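Hypothetical protein PA3696 (Pseudomonas aeruginosa, PDB 1YOX) is of unknown function but belongs to the AIM24 family, named for mitochondrial biogenesis, and folds as a mostly beta protein related to the cupins that assembles from three chains. Local coordinates at residues C[19-24]-C[87-92]; C[29-34]-C[122-127]; C[165-170]-C[219-224]. All coordinates share one frame; numbering follows the deposited sequence.

Contact 1. Residues C[19-24]-C[87-92]; sequences TVEIEL and KQHVAF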
ATOM      1  N   THR C  19       8.650   4.511  -7.284  1.00 35.32           N
ATOM      2  CA  THR C  19       9.644   3.718  -7.973  1.00 34.72           C
ATOM      3  C   THR C  19      10.800   4.595  -8.539  1.00 34.70           C
ATOM      4  O   THR C  19      10.609   5.746  -8.882  1.00 35.22           O
ATOM      5  CB  THR C  19       8.988   2.908  -9.079  1.00 34.36           C
ATOM      6  OG1 THR C  19       9.988   2.345  -9.933  1.00 35.00           O
ATOM      7  CG2 THR C  19       8.100   3.752  -9.890  1.00 34.44           C
ATOM      8  N   VAL C  20      11.992   4.031  -8.621  1.00 34.08           N
ATOM      9  CA  VAL C  20      13.147   4.756  -9.075  1.00 34.07           C
ATOM     10  C   VAL C  20      13.599   4.288 -10.448  1.00 33.26           C
ATOM     11  O   VAL C  20      13.970   3.140 -10.650  1.00 32.81           O
ATOM     12  CB  VAL C  20      14.319   4.754  -8.030  1.00 33.96           C
ATOM     13  CG1 VAL C  20      14.899   3.365  -7.859  1.00 33.80           C
ATOM     14  CG2 VAL C  20      15.402   5.743  -8.469  1.00 33.70           C
ATOM     15  N   GLU C  21      13.550   5.203 -11.401  1.00 33.62           N
ATOM     16  CA  GLU C  21      13.998   4.902 -12.740  1.00 33.97           C
ATOM     17  C   GLU C  21      15.398   5.472 -12.867  1.00 33.99           C
ATOM     18  O   GLU C  21      15.596   6.686 -12.825  1.00 34.70           O
ATOM     19  CB  GLU C  21      13.058   5.474 -13.802  1.00 33.47           C
ATOM     20  CG  GLU C  21      13.390   4.965 -15.206  1.00 36.25           C
ATOM     21  CD  GLU C  21      12.879   5.870 -16.306  1.00 39.38           C
ATOM     22  OE1 GLU C  21      11.799   5.576 -16.856  1.00 41.81           O
ATOM     23  OE2 GLU C  21      13.538   6.892 -16.604  1.00 41.73           O
ATOM     24  N   ILE C  22      16.356   4.568 -12.985  1.00 34.05           N
ATOM     25  CA  ILE C  22      17.768   4.873 -13.089  1.00 34.34           C
ATOM     26  C   ILE C  22      18.133   4.998 -14.559  1.00 34.84           C
ATOM     27  O   ILE C  22      17.843   4.112 -15.361  1.00 33.48           O
ATOM     28  CB  ILE C  22      18.629   3.741 -12.485  1.00 34.73           C
ATOM     29  CG1 ILE C  22      18.198   3.411 -11.025  1.00 33.44           C
ATOM     30  CG2 ILE C  22      20.147   4.072 -12.631  1.00 36.23           C
ATOM     31  CD1 ILE C  22      18.520   4.487  -9.981  1.00 32.29           C
ATOM     32  N   GLU C  23      18.759   6.126 -14.899  1.00 35.69           N
ATOM     33  CA  GLU C  23      19.250   6.381 -16.248  1.00 36.25           C
ATOM     34  C   GLU C  23      20.730   5.999 -16.321  1.00 35.68           C
ATOM     35  O   GLU C  23      21.557   6.580 -15.623  1.00 34.79           O
ATOM     36  CB  GLU C  23      19.049   7.857 -16.594  1.00 36.29           C
ATOM     37  CG  GLU C  23      19.504   8.222 -18.000  1.00 38.15           C
ATOM     38  CD  GLU C  23      19.051   9.601 -18.388  1.00 42.13           C
ATOM     39  OE1 GLU C  23      17.847   9.752 -18.713  1.00 46.13           O
ATOM     40  OE2 GLU C  23      19.890  10.537 -18.341  1.00 43.49           O
ATOM     41  N   LEU C  24      21.035   5.010 -17.151  1.00 36.06           N
ATOM     42  CA  LEU C  24      22.395   4.494 -17.319  1.00 36.79           C
ATOM     43  C   LEU C  24      23.034   5.014 -18.616  1.00 37.63           C
ATOM     44  O   LEU C  24      22.498   4.768 -19.693  1.00 36.77           O
ATOM     45  CB  LEU C  24      22.347   2.953 -17.368  1.00 37.64           C
ATOM     46  CG  LEU C  24      22.581   2.038 -16.143  1.00 37.57           C
ATOM     47  CD1 LEU C  24      22.363   2.713 -14.807  1.00 38.67           C
ATOM     48  CD2 LEU C  24      21.841   0.733 -16.223  1.00 36.17           C
ATOM     49  N   LYS C  87      21.831   6.387 -23.940  1.00 43.06           N
ATOM     50  CA  LYS C  87      21.157   6.292 -22.645  1.00 43.03           C
ATOM     51  C   LYS C  87      20.176   5.121 -22.558  1.00 42.43           C
ATOM     52  O   LYS C  87      19.316   4.955 -23.447  1.00 41.77           O
ATOM     53  CB  LYS C  87      20.356   7.569 -22.364  1.00 43.29           C
ATOM     54  CG  LYS C  87      21.126   8.667 -21.691  1.00 45.73           C
ATOM     55  CD  LYS C  87      20.260   9.932 -21.576  1.00 48.63           C
ATOM     56  CE  LYS C  87      21.133  11.148 -21.241  1.00 51.10           C
ATOM     57  NZ  LYS C  87      20.333  12.399 -21.119  1.00 52.33           N
ATOM     58  N   GLN C  88      20.277   4.353 -21.469  1.00 40.80           N
ATOM     59  CA  GLN C  88      19.315   3.304 -21.192  1.00 40.82           C
ATOM     60  C   GLN C  88      18.724   3.458 -19.789  1.00 40.65           C
ATOM     61  O   GLN C  88      19.225   4.220 -18.950  1.00 40.95           O
ATOM     62  CB  GLN C  88      19.956   1.929 -21.344  1.00 41.49           C
ATOM     63  CG  GLN C  88      20.540   1.604 -22.714  1.00 41.51           C
ATOM     64  CD  GLN C  88      19.491   1.410 -23.783  1.00 44.89           C
ATOM     65  OE1 GLN C  88      18.439   0.836 -23.536  1.00 47.02           O
ATOM     66  NE2 GLN C  88      19.777   1.894 -24.996  1.00 46.16           N
ATOM     67  N   HIS C  89      17.655   2.719 -19.525  1.00 39.54           N
ATOM     68  CA  HIS C  89      16.920   2.888 -18.291  1.00 38.39           C
ATOM     69  C   HIS C  89      16.539   1.547 -17.672  1.00 37.37           C
ATOM     70  O   HIS C  89      16.263   0.566 -18.398  1.00 37.11           O
ATOM     71  CB  HIS C  89      15.675   3.732 -18.535  1.00 37.93           C
ATOM     72  CG  HIS C  89      15.961   5.062 -19.158  1.00 39.99           C
ATOM     73  ND1 HIS C  89      16.110   6.221 -18.420  1.00 39.52           N
ATOM     74  CD2 HIS C  89      16.105   5.423 -20.458  1.00 40.11           C
ATOM     75  CE1 HIS C  89      16.347   7.231 -19.240  1.00 40.06           C
ATOM     76  NE2 HIS C  89      16.352   6.771 -20.480  1.00 38.52           N
ATOM     77  N   VAL C  90      16.534   1.522 -16.334  1.00 35.73           N
ATOM     78  CA  VAL C  90      16.013   0.405 -15.536  1.00 34.40           C
ATOM     79  C   VAL C  90      15.302   0.993 -14.319  1.00 33.28           C
ATOM     80  O   VAL C  90      15.880   1.825 -13.641  1.00 32.39           O
ATOM     81  CB  VAL C  90      17.134  -0.486 -14.940  1.00 34.79           C
ATOM     82  CG1 VAL C  90      16.585  -1.847 -14.535  1.00 31.75           C
ATOM     83  CG2 VAL C  90      18.310  -0.631 -15.859  1.00 36.19           C
ATOM     84  N   ALA C  91      14.089   0.532 -14.019  1.00 31.80           N
ATOM     85  CA  ALA C  91      13.353   0.987 -12.840  1.00 31.42           C
ATOM     86  C   ALA C  91      13.258  -0.087 -11.713  1.00 31.87           C
ATOM     87  O   ALA C  91      13.223  -1.303 -11.991  1.00 31.21           O
ATOM     88  CB  ALA C  91      11.959   1.506 -13.233  1.00 30.14           C
ATOM     89  N   PHE C  92      13.222   0.388 -10.462  1.00 31.47           N
ATOM     90  CA  PHE C  92      13.204  -0.459  -9.266  1.00 31.53           C
ATOM     91  C   PHE C  92      12.155   0.052  -8.308  1.00 31.15           C
ATOM     92  O   PHE C  92      11.943   1.257  -8.241  1.00 30.40           O
ATOM     93  CB  PHE C  92      14.571  -0.467  -8.555  1.00 31.89           C
ATOM     94  CG  PHE C  92      15.698  -0.913  -9.436  1.00 32.43           C
ATOM     95  CD1 PHE C  92      16.570   0.027  -9.993  1.00 30.93           C
ATOM     96  CD2 PHE C  92      15.865  -2.260  -9.735  1.00 33.14           C
ATOM     97  CE1 PHE C  92      17.590  -0.357 -10.810  1.00 32.80           C
ATOM     98  CE2 PHE C  92      16.885  -2.685 -10.565  1.00 34.89           C
ATOM     99  CZ  PHE C  92      17.771  -1.735 -11.103  1.00 34.72           C
TER

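Contact 2. Residues C[29-34]-C[122-127]; sequences TVIAEA and AAYGTR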
ATOM      1  N   THR C  29      26.654   1.302 -14.392  1.00 40.53           N
ATOM      2  CA  THR C  29      26.051   0.158 -13.688  1.00 39.58           C
ATOM      3  C   THR C  29      25.320   0.545 -12.415  1.00 38.07           C
ATOM      4  O   THR C  29      25.741   1.436 -11.699  1.00 37.15           O
ATOM      5  CB  THR C  29      27.085  -0.948 -13.407  1.00 39.76           C
ATOM      6  OG1 THR C  29      27.623  -1.378 -14.653  1.00 43.25           O
ATOM      7  CG2 THR C  29      26.451  -2.179 -12.695  1.00 40.08           C
ATOM      8  N   VAL C  30      24.199  -0.127 -12.173  1.00 37.15           N
ATOM      9  CA  VAL C  30      23.467  -0.022 -10.917  1.00 36.27           C
ATOM     10  C   VAL C  30      23.303  -1.426 -10.296  1.00 36.31           C
ATOM     11  O   VAL C  30      23.155  -2.439 -11.013  1.00 34.86           O
ATOM     12  CB  VAL C  30      22.126   0.723 -11.105  1.00 36.14           C
ATOM     13  CG1 VAL C  30      21.133  -0.085 -11.985  1.00 34.89           C
ATOM     14  CG2 VAL C  30      21.518   1.107  -9.776  1.00 35.34           C
ATOM     15  N   ILE C  31      23.384  -1.479  -8.966  1.00 36.45           N
ATOM     16  CA  ILE C  31      23.243  -2.737  -8.251  1.00 37.10           C
ATOM     17  C   ILE C  31      21.944  -2.753  -7.446  1.00 37.41           C
ATOM     18  O   ILE C  31      21.547  -1.756  -6.850  1.00 38.04           O
ATOM     19  CB  ILE C  31      24.515  -3.121  -7.437  1.00 36.60           C
ATOM     20  CG1 ILE C  31      24.761  -2.184  -6.261  1.00 38.22           C
ATOM     21  CG2 ILE C  31      25.754  -3.134  -8.350  1.00 37.53           C
ATOM     22  CD1 ILE C  31      25.940  -2.657  -5.346  1.00 38.56           C
ATOM     23  N   ALA C  32      21.255  -3.878  -7.496  1.00 38.28           N
ATOM     24  CA  ALA C  32      19.952  -4.008  -6.875  1.00 39.44           C
ATOM     25  C   ALA C  32      19.686  -5.482  -6.611  1.00 40.06           C
ATOM     26  O   ALA C  32      20.271  -6.345  -7.256  1.00 40.00           O
ATOM     27  CB  ALA C  32      18.891  -3.467  -7.813  1.00 38.88           C
ATOM     28  N   GLU C  33      18.800  -5.784  -5.679  1.00 41.29           N
ATOM     29  CA  GLU C  33      18.267  -7.151  -5.632  1.00 43.23           C
ATOM     30  C   GLU C  33      17.308  -7.286  -6.837  1.00 43.10           C
ATOM     31  O   GLU C  33      16.534  -6.364  -7.143  1.00 43.32           O
ATOM     32  CB  GLU C  33      17.645  -7.487  -4.251  1.00 43.89           C
ATOM     33  CG  GLU C  33      17.184  -8.915  -4.085  1.00 46.97           C
ATOM     34  CD  GLU C  33      15.919  -9.180  -4.882  1.00 52.96           C
ATOM     35  OE1 GLU C  33      14.926  -8.414  -4.718  1.00 53.97           O
ATOM     36  OE2 GLU C  33      15.921 -10.139  -5.685  1.00 54.46           O
ATOM     37  N   ALA C  34      17.420  -8.391  -7.573  1.00 42.82           N
ATOM     38  CA  ALA C  34      16.734  -8.489  -8.890  1.00 42.14           C
ATOM     39  C   ALA C  34      15.211  -8.575  -8.851  1.00 40.99           C
ATOM     40  O   ALA C  34      14.559  -8.343  -9.887  1.00 40.48           O
ATOM     41  CB  ALA C  34      17.316  -9.642  -9.747  1.00 42.48           C
ATOM     42  N   ALA C 122      21.671   0.872  -5.624  1.00 35.94           N
ATOM     43  CA  ALA C 122      22.814   1.753  -5.479  1.00 36.09           C
ATOM     44  C   ALA C 122      23.688   1.749  -6.729  1.00 37.22           C
ATOM     45  O   ALA C 122      23.705   0.782  -7.515  1.00 36.78           O
ATOM     46  CB  ALA C 122      23.615   1.340  -4.308  1.00 35.73           C
ATOM     47  N   ALA C 123      24.428   2.848  -6.880  1.00 38.62           N
ATOM     48  CA  ALA C 123      25.441   3.005  -7.906  1.00 39.46           C
ATOM     49  C   ALA C 123      26.499   1.929  -7.760  1.00 40.60           C
ATOM     50  O   ALA C 123      26.902   1.587  -6.635  1.00 40.33           O
ATOM     51  CB  ALA C 123      26.063   4.382  -7.790  1.00 39.01           C
ATOM     52  N   TYR C 124      26.931   1.376  -8.893  1.00 42.42           N
ATOM     53  CA  TYR C 124      28.103   0.516  -8.908  1.00 44.51           C
ATOM     54  C   TYR C 124      29.250   1.233  -8.179  1.00 44.69           C
ATOM     55  O   TYR C 124      29.405   2.454  -8.311  1.00 45.08           O
ATOM     56  CB  TYR C 124      28.505   0.125 -10.340  1.00 46.02           C
ATOM     57  CG  TYR C 124      29.612  -0.908 -10.350  1.00 48.48           C
ATOM     58  CD1 TYR C 124      29.431  -2.143  -9.719  1.00 50.08           C
ATOM     59  CD2 TYR C 124      30.859  -0.636 -10.934  1.00 49.82           C
ATOM     60  CE1 TYR C 124      30.461  -3.104  -9.682  1.00 52.45           C
ATOM     61  CE2 TYR C 124      31.905  -1.587 -10.901  1.00 51.49           C
ATOM     62  CZ  TYR C 124      31.693  -2.819 -10.271  1.00 51.54           C
ATOM     63  OH  TYR C 124      32.674  -3.785 -10.224  1.00 51.20           O
ATOM     64  N   GLY C 125      30.017   0.484  -7.388  1.00 45.67           N
ATOM     65  CA  GLY C 125      31.053   1.064  -6.521  1.00 45.84           C
ATOM     66  C   GLY C 125      30.609   1.223  -5.069  1.00 46.52           C
ATOM     67  O   GLY C 125      31.441   1.428  -4.165  1.00 46.58           O
ATOM     68  N   THR C 126      29.299   1.142  -4.834  1.00 46.50           N
ATOM     69  CA  THR C 126      28.793   1.100  -3.477  1.00 45.75           C
ATOM     70  C   THR C 126      29.289  -0.186  -2.861  1.00 46.20           C
ATOM     71  O   THR C 126      29.244  -1.258  -3.478  1.00 45.77           O
ATOM     72  CB  THR C 126      27.272   1.162  -3.393  1.00 45.65           C
ATOM     73  OG1 THR C 126      26.791   2.328  -4.092  1.00 46.07           O
ATOM     74  CG2 THR C 126      26.832   1.217  -1.918  1.00 44.20           C
ATOM     75  N   ARG C 127      29.809  -0.051  -1.649  1.00 47.01           N
ATOM     76  CA  ARG C 127      30.221  -1.185  -0.868  1.00 49.01           C
ATOM     77  C   ARG C 127      29.056  -1.518   0.071  1.00 48.93           C
ATOM     78  O   ARG C 127      28.656  -0.688   0.901  1.00 48.43           O
ATOM     79  CB  ARG C 127      31.528  -0.853  -0.137  1.00 48.81           C
ATOM     80  CG  ARG C 127      32.687  -0.640  -1.135  1.00 50.36           C
ATOM     81  CD  ARG C 127      33.962  -0.043  -0.511  1.00 52.00           C
ATOM     82  NE  ARG C 127      33.864   1.395  -0.244  1.00 56.54           N
ATOM     83  CZ  ARG C 127      34.037   1.949   0.959  1.00 59.45           C
ATOM     84  NH1 ARG C 127      34.333   1.185   2.017  1.00 60.04           N
ATOM     85  NH2 ARG C 127      33.929   3.274   1.105  1.00 59.16           N
TER

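Contact 3. Residues C[165-170]-C[219-224]; sequences LIRRQL and TVWLQS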
ATOM      1  N   LEU C 165       7.809   8.245   5.273  1.00 47.11           N
ATOM      2  CA  LEU C 165       9.151   8.426   5.799  1.00 48.56           C
ATOM      3  C   LEU C 165       9.130   9.510   6.866  1.00 50.25           C
ATOM      4  O   LEU C 165       8.614  10.616   6.647  1.00 50.44           O
ATOM      5  CB  LEU C 165      10.108   8.815   4.673  1.00 48.13           C
ATOM      6  CG  LEU C 165      11.589   9.179   4.880  1.00 47.84           C
ATOM      7  CD1 LEU C 165      11.752  10.653   5.192  1.00 49.56           C
ATOM      8  CD2 LEU C 165      12.377   8.312   5.892  1.00 46.72           C
ATOM      9  N   ILE C 166       9.677   9.177   8.025  1.00 51.93           N
ATOM     10  CA  ILE C 166       9.868  10.134   9.095  1.00 53.64           C
ATOM     11  C   ILE C 166      11.367  10.332   9.240  1.00 54.61           C
ATOM     12  O   ILE C 166      12.078   9.430   9.666  1.00 54.54           O
ATOM     13  CB  ILE C 166       9.255   9.658  10.454  1.00 53.61           C
ATOM     14  CG1 ILE C 166       8.046   8.716  10.248  1.00 53.81           C
ATOM     15  CG2 ILE C 166       8.907  10.869  11.345  1.00 53.76           C
ATOM     16  CD1 ILE C 166       6.725   9.395   9.893  1.00 51.86           C
ATOM     17  N   ARG C 167      11.843  11.506   8.842  1.00 56.50           N
ATOM     18  CA  ARG C 167      13.254  11.842   8.961  1.00 58.66           C
ATOM     19  C   ARG C 167      13.474  12.641  10.247  1.00 59.77           C
ATOM     20  O   ARG C 167      12.732  13.582  10.537  1.00 60.30           O
ATOM     21  CB  ARG C 167      13.730  12.629   7.740  1.00 58.66           C
ATOM     22  CG  ARG C 167      15.229  12.840   7.689  1.00 59.27           C
ATOM     23  CD  ARG C 167      15.527  14.262   7.259  1.00 61.52           C
ATOM     24  NE  ARG C 167      16.042  14.366   5.903  1.00 62.69           N
ATOM     25  CZ  ARG C 167      17.292  14.720   5.605  1.00 64.55           C
ATOM     26  NH1 ARG C 167      18.159  15.023   6.572  1.00 65.08           N
ATOM     27  NH2 ARG C 167      17.678  14.782   4.334  1.00 63.72           N
ATOM     28  N   ARG C 168      14.489  12.256  11.012  1.00 60.85           N
ATOM     29  CA  ARG C 168      14.760  12.888  12.295  1.00 62.09           C
ATOM     30  C   ARG C 168      16.243  13.095  12.510  1.00 62.55           C
ATOM     31  O   ARG C 168      17.046  12.196  12.267  1.00 62.57           O
ATOM     32  CB  ARG C 168      14.177  12.052  13.442  1.00 62.46           C
ATOM     33  CG  ARG C 168      12.670  12.203  13.569  1.00 63.34           C
ATOM     34  CD  ARG C 168      12.089  11.446  14.743  1.00 66.08           C
ATOM     35  NE  ARG C 168      10.842  12.080  15.172  1.00 68.67           N
ATOM     36  CZ  ARG C 168      10.679  12.748  16.316  1.00 69.59           C
ATOM     37  NH1 ARG C 168      11.683  12.850  17.190  1.00 69.81           N
ATOM     38  NH2 ARG C 168       9.500  13.304  16.591  1.00 69.14           N
ATOM     39  N   GLN C 169      16.594  14.302  12.950  1.00 63.51           N
ATOM     40  CA  GLN C 169      17.953  14.629  13.395  1.00 63.84           C
ATOM     41  C   GLN C 169      17.991  14.448  14.906  1.00 63.74           C
ATOM     42  O   GLN C 169      17.094  14.915  15.603  1.00 63.35           O
ATOM     43  CB  GLN C 169      18.291  16.078  13.043  1.00 64.07           C
ATOM     44  CG  GLN C 169      17.576  16.597  11.797  1.00 65.82           C
ATOM     45  CD  GLN C 169      18.061  15.932  10.508  1.00 67.32           C
ATOM     46  OE1 GLN C 169      19.214  15.500  10.413  1.00 67.59           O
ATOM     47  NE2 GLN C 169      17.179  15.866   9.506  1.00 65.94           N
ATOM     48  N   LEU C 170      19.016  13.778  15.419  1.00 63.78           N
ATOM     49  CA  LEU C 170      19.043  13.485  16.849  1.00 64.23           C
ATOM     50  C   LEU C 170      19.578  14.571  17.811  1.00 64.72           C
ATOM     51  O   LEU C 170      18.878  14.953  18.748  1.00 65.04           O
ATOM     52  CB  LEU C 170      19.636  12.097  17.142  1.00 64.21           C
ATOM     53  CG  LEU C 170      18.677  10.909  16.986  1.00 62.98           C
ATOM     54  CD1 LEU C 170      19.170   9.744  17.838  1.00 61.84           C
ATOM     55  CD2 LEU C 170      17.241  11.272  17.371  1.00 60.66           C
ATOM     56  N   THR C 219      21.274  11.693  11.675  1.00 48.97           N
ATOM     57  CA  THR C 219      19.982  11.595  11.023  1.00 48.02           C
ATOM     58  C   THR C 219      19.456  10.184  11.159  1.00 46.70           C
ATOM     59  O   THR C 219      20.195   9.212  11.046  1.00 46.61           O
ATOM     60  CB  THR C 219      20.089  11.962   9.534  1.00 48.28           C
ATOM     61  OG1 THR C 219      20.929  13.114   9.409  1.00 50.99           O
ATOM     62  CG2 THR C 219      18.722  12.295   8.936  1.00 47.10           C
ATOM     63  N   VAL C 220      18.173  10.089  11.460  1.00 45.98           N
ATOM     64  CA  VAL C 220      17.474   8.827  11.430  1.00 44.83           C
ATOM     65  C   VAL C 220      16.396   8.895  10.383  1.00 43.97           C
ATOM     66  O   VAL C 220      15.685   9.915  10.255  1.00 42.92           O
ATOM     67  CB  VAL C 220      16.776   8.480  12.775  1.00 45.31           C
ATOM     68  CG1 VAL C 220      16.264   7.049  12.723  1.00 44.92           C
ATOM     69  CG2 VAL C 220      17.720   8.641  13.951  1.00 44.97           C
ATOM     70  N   TRP C 221      16.244   7.778   9.668  1.00 43.22           N
ATOM     71  CA  TRP C 221      15.124   7.599   8.740  1.00 42.06           C
ATOM     72  C   TRP C 221      14.190   6.483   9.225  1.00 40.49           C
ATOM     73  O   TRP C 221      14.601   5.338   9.394  1.00 38.87           O
ATOM     74  CB  TRP C 221      15.654   7.358   7.332  1.00 43.85           C
ATOM     75  CG  TRP C 221      16.941   8.129   7.061  1.00 45.69           C
ATOM     76  CD1 TRP C 221      18.144   8.025   7.741  1.00 48.15           C
ATOM     77  CD2 TRP C 221      17.144   9.100   6.061  1.00 47.59           C
ATOM     78  NE1 TRP C 221      19.075   8.882   7.217  1.00 48.17           N
ATOM     79  CE2 TRP C 221      18.491   9.554   6.177  1.00 48.74           C
ATOM     80  CE3 TRP C 221      16.325   9.649   5.077  1.00 48.03           C
ATOM     81  CZ2 TRP C 221      19.023  10.525   5.344  1.00 48.25           C
ATOM     82  CZ3 TRP C 221      16.862  10.613   4.233  1.00 49.26           C
ATOM     83  CH2 TRP C 221      18.201  11.040   4.371  1.00 48.58           C
ATOM     84  N   LEU C 222      12.932   6.848   9.463  1.00 38.60           N
ATOM     85  CA  LEU C 222      11.952   5.923  10.004  1.00 37.45           C
ATOM     86  C   LEU C 222      10.774   5.744   9.046  1.00 36.11           C
ATOM     87  O   LEU C 222      10.528   6.589   8.207  1.00 34.81           O
ATOM     88  CB  LEU C 222      11.445   6.423  11.365  1.00 38.03           C
ATOM     89  CG  LEU C 222      12.482   6.646  12.474  1.00 38.69           C
ATOM     90  CD1 LEU C 222      11.852   7.361  13.656  1.00 39.56           C
ATOM     91  CD2 LEU C 222      13.126   5.339  12.895  1.00 37.37           C
ATOM     92  N   GLN C 223      10.055   4.631   9.183  1.00 34.39           N
ATOM     93  CA  GLN C 223       8.958   4.319   8.283  1.00 33.00           C
ATOM     94  C   GLN C 223       7.746   3.986   9.117  1.00 33.63           C
ATOM     95  O   GLN C 223       7.868   3.276  10.136  1.00 33.52           O
ATOM     96  CB  GLN C 223       9.341   3.149   7.361  1.00 33.06           C
ATOM     97  CG  GLN C 223       9.466   1.755   8.021  1.00 31.29           C
ATOM     98  CD  GLN C 223      10.283   0.776   7.195  1.00 32.53           C
ATOM     99  OE1 GLN C 223      11.272   0.205   7.676  1.00 35.46           O
ATOM    100  NE2 GLN C 223       9.924   0.621   5.936  1.00 27.34           N
ATOM    101  N   SER C 224       6.583   4.504   8.711  1.00 33.35           N
ATOM    102  CA  SER C 224       5.345   4.255   9.430  1.00 33.49           C
ATOM    103  C   SER C 224       4.763   2.849   9.240  1.00 34.00           C
ATOM    104  O   SER C 224       4.036   2.367  10.105  1.00 35.07           O
ATOM    105  CB  SER C 224       4.284   5.283   9.031  1.00 33.49           C
ATOM    106  OG  SER C 224       3.917   5.148   7.670  1.00 33.48           O
TER

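Contact 1. Residues C[19-24]-C[87-92]
Phe92 O takes two donors from the facing strand, Val20 N at 2.8 Å and Thr19 OG1 also at 2.8 Å. The amide comes in nearly along the C=O axis, whereas the hydroxyl sits well above the carbonyl plane. From here strands 19-24 and 88-92 run antiparallel as the two inner strands of a four-stranded sheet, flanked by strands 9-13 and 37-40. Paired backbone bonds repeat at Ile22 with Val90 and at Leu24 with Gln88, the shortest being Leu24 N to Gln88 O at 2.7 Å.

On one face Val20, Ile22, Leu24, Val90 and Phe92 make a buried apolar packing, while Gln88 at its end is polar and bonds Thr41. Ile22 CG1 lies in the plane of the Phe92 ring, at its edge, 3.8 Å from Phe92 CE1, and Leu24 CD2 meets Val90 CG2.

The other face carries the charges, Glu21 and Glu23 beside His89. Glu21 OE1 is held by a hydrogen bond from Tyr39 and a salt bridge to Arg11; Arg168 of a neighbouring subunit adds an ion pair that is weak at one interface. Glu21 OE2 lies 3.2 Å from His89 ND1. Glu23 runs alongside His89, its CG anti to the backbone N (chi1 -179°), with carboxylate and ring planes 78° apart. Glu23 OE1 reaches the ring edge at His89 CE1, and Glu23 OE2 makes a salt bridge to Lys87 NZ at 3.4 Å.

Contact 2. Residues C[29-34]-C[122-127]
Strand 29-32 and the end of strand 119-123 pair antiparallel through three backbone bonds: Ile31 N to Ala122 O at 2.7 Å and nearly straight, Ala122 N to Ile31 O at 2.9 Å, and Tyr124 N to Thr29 O at 3.0 Å. The last donor stands above the plane of the Thr29 carbonyl, at the point where the chain leaves the sheet. A type II beta turn from Ala123 to Thr126 takes it away, with Gly125 at the positive phi this turn needs. Ala123 O closes the turn by accepting both Thr126 N and Thr126 OG1, the hydroxyl coming in the carbonyl plane, on a lone pair, at 2.7 Å.

Ile31 does most of the side-chain work. Its CG1 sits between the backbone N and the carbonyl carbon (chi1 68°), against Ala122 O and near Ala122 CB. The other branch, Ile31 CG2, meets the edge of the Tyr124 ring 4.0 Å from Tyr124 CD1, and Ile31 CD1 reaches on toward Thr126 O. Thr29 and Tyr124 lie side by side and point the same way, with Thr29 CB 3.5 Å from Tyr124 CB. The Thr29 hydroxyl turns to Thr81 on the adjoining strand 78-82. That strand also brings His79 against the Tyr124 ring. Val30 goes to the other side of the sheet, where it packs on Phe92 and Cys121, and Val30 CG2 lies 3.2 Å from Ala122 O.

The chemistry is thus a short strand pairing with a small apolar seam: the backbone bonds set the register, and the doubly held Ala123 carbonyl fixes the turn that carries the chain from this six-stranded sheet toward strand 127-134, in the next one.

Contact 3. Residues C[165-170]-C[219-224]
Ile166 and Leu222 bind each other twice through the backbone, Ile166 N to Leu222 O and Leu222 N to Ile166 O both at 2.7 Å. Arg168 and Val220 pair in the same way, Arg168 N to Val220 O at 2.7 Å, although the return bond from Val220 N is modelled doubtfully short. These two hydrogen-bonded pairs join strand 165-169, outermost of its six-stranded sheet within the chain, to strand 219-223 in antiparallel fashion.

On one face Arg167 runs alongside Trp221. Its CG is anti to the backbone N (chi1 -171°), and the chain then bends so that Trp221 CH2 lies over one face of the guanidinium, toward its rim, 3.8 Å from Arg167 NH2. The two planes are 42° apart, so this is a tilted contact rather than a flat stack. Thr219 CG2 packs over a face of the indole and touches Arg167 CG, and Leu165 CD2 meets Trp221 CB at 3.7 Å.

The other face pairs Ile166 with Leu222 and sets Leu170 CG against Val220 CG2 at 3.9 Å. Leu175 of strand 173-178 packs on Leu222 and Leu170, while Thr19 and Tyr39 of a neighbouring subunit pack on Ile166 and on Leu222 with Arg168.

The two faces thus differ: on one the Arg167 guanidinium lies against the indole rim, perhaps influenced by a crystal neighbour; on the other, aliphatic groups and Arg168 meet another subunit, the charge making only a long, weak ion pair with its Glu21.

In the fold
Contacts 1 and 2 are neighbours, their centres about 12 Å apart, and their segments alternate along the chain: 19-24, 29-34, 87-92, 122-127. They belong to different sheets, one of four strands and one of six, which pack face to face where Phe92 meets Val30 and Ala32. Contact 3 comes later in the chain and lies in a second six-stranded sheet on the opposite side of the chain's centre from contact 2, its centre about 26 Å from that of contact 1 and about 23 Å from that of contact 2. Within one chain it touches neither, yet the surfaces of contacts 1 and 3 meet between subunits, consistent with a part in holding the trimer together.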